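PDB 4MG4: phosphonomutase from Burkholderia cenocepacia J2315, which belongs to the phosphoenolpyruvate phosphomutase family and is probably an enzyme built on a TIM-barrel fold. Local coordinates for residues 118-124 / 156-162. Numbering follows the deposited sequence.
Sequences GCNLEDS and FINARTD
In this TIM barrel, strands 118-122 and 156-160 are the fourth and fifth of eight parallel strands, neighbours joined through helix 134-150 as a beta-alpha-beta unit. They run in register from Gly118 beside Phe156 to Glu122 beside Arg160, axes 4.6 Å apart at closest and 28° off parallel. The parallel ladder reads Cys119 N to Phe156 O 2.8 Å, Asn158 N to Cys119 O 2.8 Å, Leu121 N to Asn158 O 3.1 Å and Arg160 N to Leu121 O 2.8 Å. Cys119, Leu121, Ile157 and Ala159 share the face toward helix 134-150; Asn120, Glu122, Asn158 and Arg160 point into the barrel. There Asn158 ND2 donates to Asn120 OD1 at 3.1 Å and also to Asn218.

Arg160 and Glu122, at the C-terminal ends of the strands, have the most surface buried by the contact. Arg160 extends with chi1 to chi3 all t, and Glu122, t at chi1 and chi2, brings its carboxylate over one face of the guanidinium: Glu122 OE2 lies 3.4 Å from Arg160 NE, well out of its plane, so charge alone links them. The in-plane partner is Asp162, with Arg160 NE to Asp162 OD1 at 2.8 Å. Past the strands, Asp123 OD1 accepts Asp162 N at 2.9 Å, while Asp123 OD2, also bonded to Tyr187, takes the hydroxyl of Thr161. A water bridges Asn120 ND2 and Arg160 NH1, 3.0 Å from each.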
loop_
_atom_site.group_PDB
_atom_site.type_symbol
_atom_site.label_atom_id
_atom_site.label_comp_id
_atom_site.label_asym_id
_atom_site.label_seq_id
_atom_site.Cartn_x
_atom_site.Cartn_y
_atom_site.Cartn_z
ATOM N N GLY A 118 -7.736 1.053 -20.333
ATOM C CA GLY A 118 -7.936 -0.327 -20.721
ATOM C C GLY A 118 -8.189 -1.187 -19.518
ATOM O O GLY A 118 -8.204 -0.676 -18.358
ATOM N N CYS A 119 -8.420 -2.477 -19.756
ATOM C CA CYS A 119 -8.696 -3.410 -18.696
ATOM C C CYS A 119 -8.212 -4.805 -19.014
ATOM O O CYS A 119 -7.907 -5.142 -20.174
ATOM C CB CYS A 119 -10.184 -3.474 -18.326
ATOM S SG CYS A 119 -11.202 -4.199 -19.624
ATOM N N ASN A 120 -8.115 -5.619 -17.965
ATOM C CA ASN A 120 -8.142 -7.073 -18.136
ATOM C C ASN A 120 -9.524 -7.566 -17.729
ATOM O O ASN A 120 -10.058 -7.150 -16.660
ATOM C CB ASN A 120 -7.166 -7.809 -17.256
ATOM C CG ASN A 120 -5.744 -7.795 -17.805
ATOM O OD1 ASN A 120 -5.378 -6.945 -18.618
ATOM N ND2 ASN A 120 -4.940 -8.753 -17.349
ATOM N N LEU A 121 -10.097 -8.419 -18.580
ATOM C CA LEU A 121 -11.437 -8.996 -18.321
ATOM C C LEU A 121 -11.307 -10.489 -18.530
ATOM O O LEU A 121 -10.912 -10.927 -19.609
ATOM C CB LEU A 121 -12.482 -8.404 -19.289
ATOM C CG LEU A 121 -13.936 -8.844 -19.172
ATOM C CD1 LEU A 121 -14.473 -8.485 -17.802
ATOM C CD2 LEU A 121 -14.722 -8.150 -20.264
ATOM N N GLU A 122 -11.619 -11.257 -17.497
ATOM C CA GLU A 122 -11.336 -12.666 -17.401
ATOM C C GLU A 122 -12.593 -13.522 -17.605
ATOM O O GLU A 122 -13.709 -13.144 -17.177
ATOM C CB GLU A 122 -10.778 -12.880 -15.982
ATOM C CG GLU A 122 -10.203 -14.213 -15.654
ATOM C CD GLU A 122 -9.577 -14.199 -14.242
ATOM O OE1 GLU A 122 -9.397 -13.063 -13.706
ATOM O OE2 GLU A 122 -9.186 -15.285 -13.739
ATOM N N ASP A 123 -12.393 -14.725 -18.150
ATOM C CA ASP A 123 -13.477 -15.587 -18.603
ATOM C C ASP A 123 -13.866 -16.704 -17.621
ATOM O O ASP A 123 -14.427 -17.696 -18.027
ATOM C CB ASP A 123 -13.157 -16.129 -20.002
ATOM C CG ASP A 123 -11.993 -17.085 -20.052
ATOM O OD1 ASP A 123 -11.309 -17.316 -19.028
ATOM O OD2 ASP A 123 -11.739 -17.574 -21.174
ATOM N N SER A 124 -13.583 -16.505 -16.342
ATOM C CA SER A 124 -13.905 -17.489 -15.340
ATOM C C SER A 124 -14.989 -16.944 -14.415
ATOM O O SER A 124 -15.226 -15.730 -14.293
ATOM C CB SER A 124 -12.665 -17.870 -14.554
ATOM O OG SER A 124 -12.143 -16.729 -13.921
ATOM N N PHE A 156 -8.437 -0.245 -24.373
ATOM C CA PHE A 156 -7.862 -1.553 -24.714
ATOM C C PHE A 156 -8.446 -2.639 -23.791
ATOM O O PHE A 156 -8.145 -2.711 -22.566
ATOM C CB PHE A 156 -6.351 -1.460 -24.625
ATOM C CG PHE A 156 -5.612 -2.608 -25.252
ATOM C CD1 PHE A 156 -5.536 -3.852 -24.604
ATOM C CD2 PHE A 156 -4.969 -2.447 -26.449
ATOM C CE1 PHE A 156 -4.858 -4.926 -25.184
ATOM C CE2 PHE A 156 -4.297 -3.539 -27.031
ATOM C CZ PHE A 156 -4.258 -4.758 -26.408
ATOM N N ILE A 157 -9.227 -3.538 -24.383
ATOM C CA ILE A 157 -9.786 -4.697 -23.666
ATOM C C ILE A 157 -8.865 -5.876 -23.859
ATOM O O ILE A 157 -8.769 -6.426 -24.946
ATOM C CB ILE A 157 -11.241 -5.037 -24.126
ATOM C CG1 ILE A 157 -12.161 -3.827 -23.839
ATOM C CG2 ILE A 157 -11.757 -6.262 -23.401
ATOM C CD1 ILE A 157 -13.549 -3.984 -24.452
ATOM N N ASN A 158 -8.160 -6.220 -22.795
ATOM C CA ASN A 158 -7.235 -7.360 -22.799
ATOM C C ASN A 158 -8.044 -8.531 -22.227
ATOM O O ASN A 158 -8.319 -8.576 -21.055
ATOM C CB ASN A 158 -6.019 -7.043 -21.938
ATOM C CG ASN A 158 -4.853 -7.991 -22.153
ATOM O OD1 ASN A 158 -4.601 -8.460 -23.262
ATOM N ND2 ASN A 158 -4.063 -8.184 -21.097
ATOM N N ALA A 159 -8.459 -9.479 -23.082
ATOM C CA ALA A 159 -9.307 -10.598 -22.687
ATOM C C ALA A 159 -8.437 -11.700 -22.146
ATOM O O ALA A 159 -7.598 -12.250 -22.870
ATOM C CB ALA A 159 -10.142 -11.139 -23.879
ATOM N N ARG A 160 -8.581 -11.969 -20.849
ATOM C CA ARG A 160 -7.856 -13.012 -20.174
ATOM C C ARG A 160 -8.629 -14.310 -20.279
ATOM O O ARG A 160 -9.832 -14.356 -20.021
ATOM C CB ARG A 160 -7.747 -12.645 -18.702
ATOM C CG ARG A 160 -7.116 -13.751 -17.900
ATOM C CD ARG A 160 -6.796 -13.322 -16.480
ATOM N NE ARG A 160 -6.519 -14.480 -15.660
ATOM C CZ ARG A 160 -5.804 -14.463 -14.518
ATOM N NH1 ARG A 160 -5.255 -13.333 -14.079
ATOM N NH2 ARG A 160 -5.612 -15.601 -13.842
ATOM N N THR A 161 -7.951 -15.346 -20.714
ATOM C CA THR A 161 -8.540 -16.686 -20.720
ATOM C C THR A 161 -7.802 -17.560 -19.733
ATOM O O THR A 161 -6.565 -17.515 -19.664
ATOM C CB THR A 161 -8.606 -17.363 -22.109
ATOM O OG1 THR A 161 -9.296 -18.600 -21.966
ATOM C CG2 THR A 161 -7.266 -17.601 -22.750
ATOM N N ASP A 162 -8.564 -18.303 -18.935
ATOM C CA ASP A 162 -7.968 -19.170 -17.928
ATOM C C ASP A 162 -7.759 -20.615 -18.347
ATOM O O ASP A 162 -7.499 -21.454 -17.484
ATOM C CB ASP A 162 -8.773 -19.057 -16.658
ATOM C CG ASP A 162 -8.512 -17.768 -15.907
ATOM O OD1 ASP A 162 -7.487 -17.091 -16.110
ATOM O OD2 ASP A 162 -9.352 -17.425 -15.059
HETATM O O HOH W 1 -5.661 -10.513 -15.070
HETATM O O HOH W 2 -12.252 -12.757 -21.117
#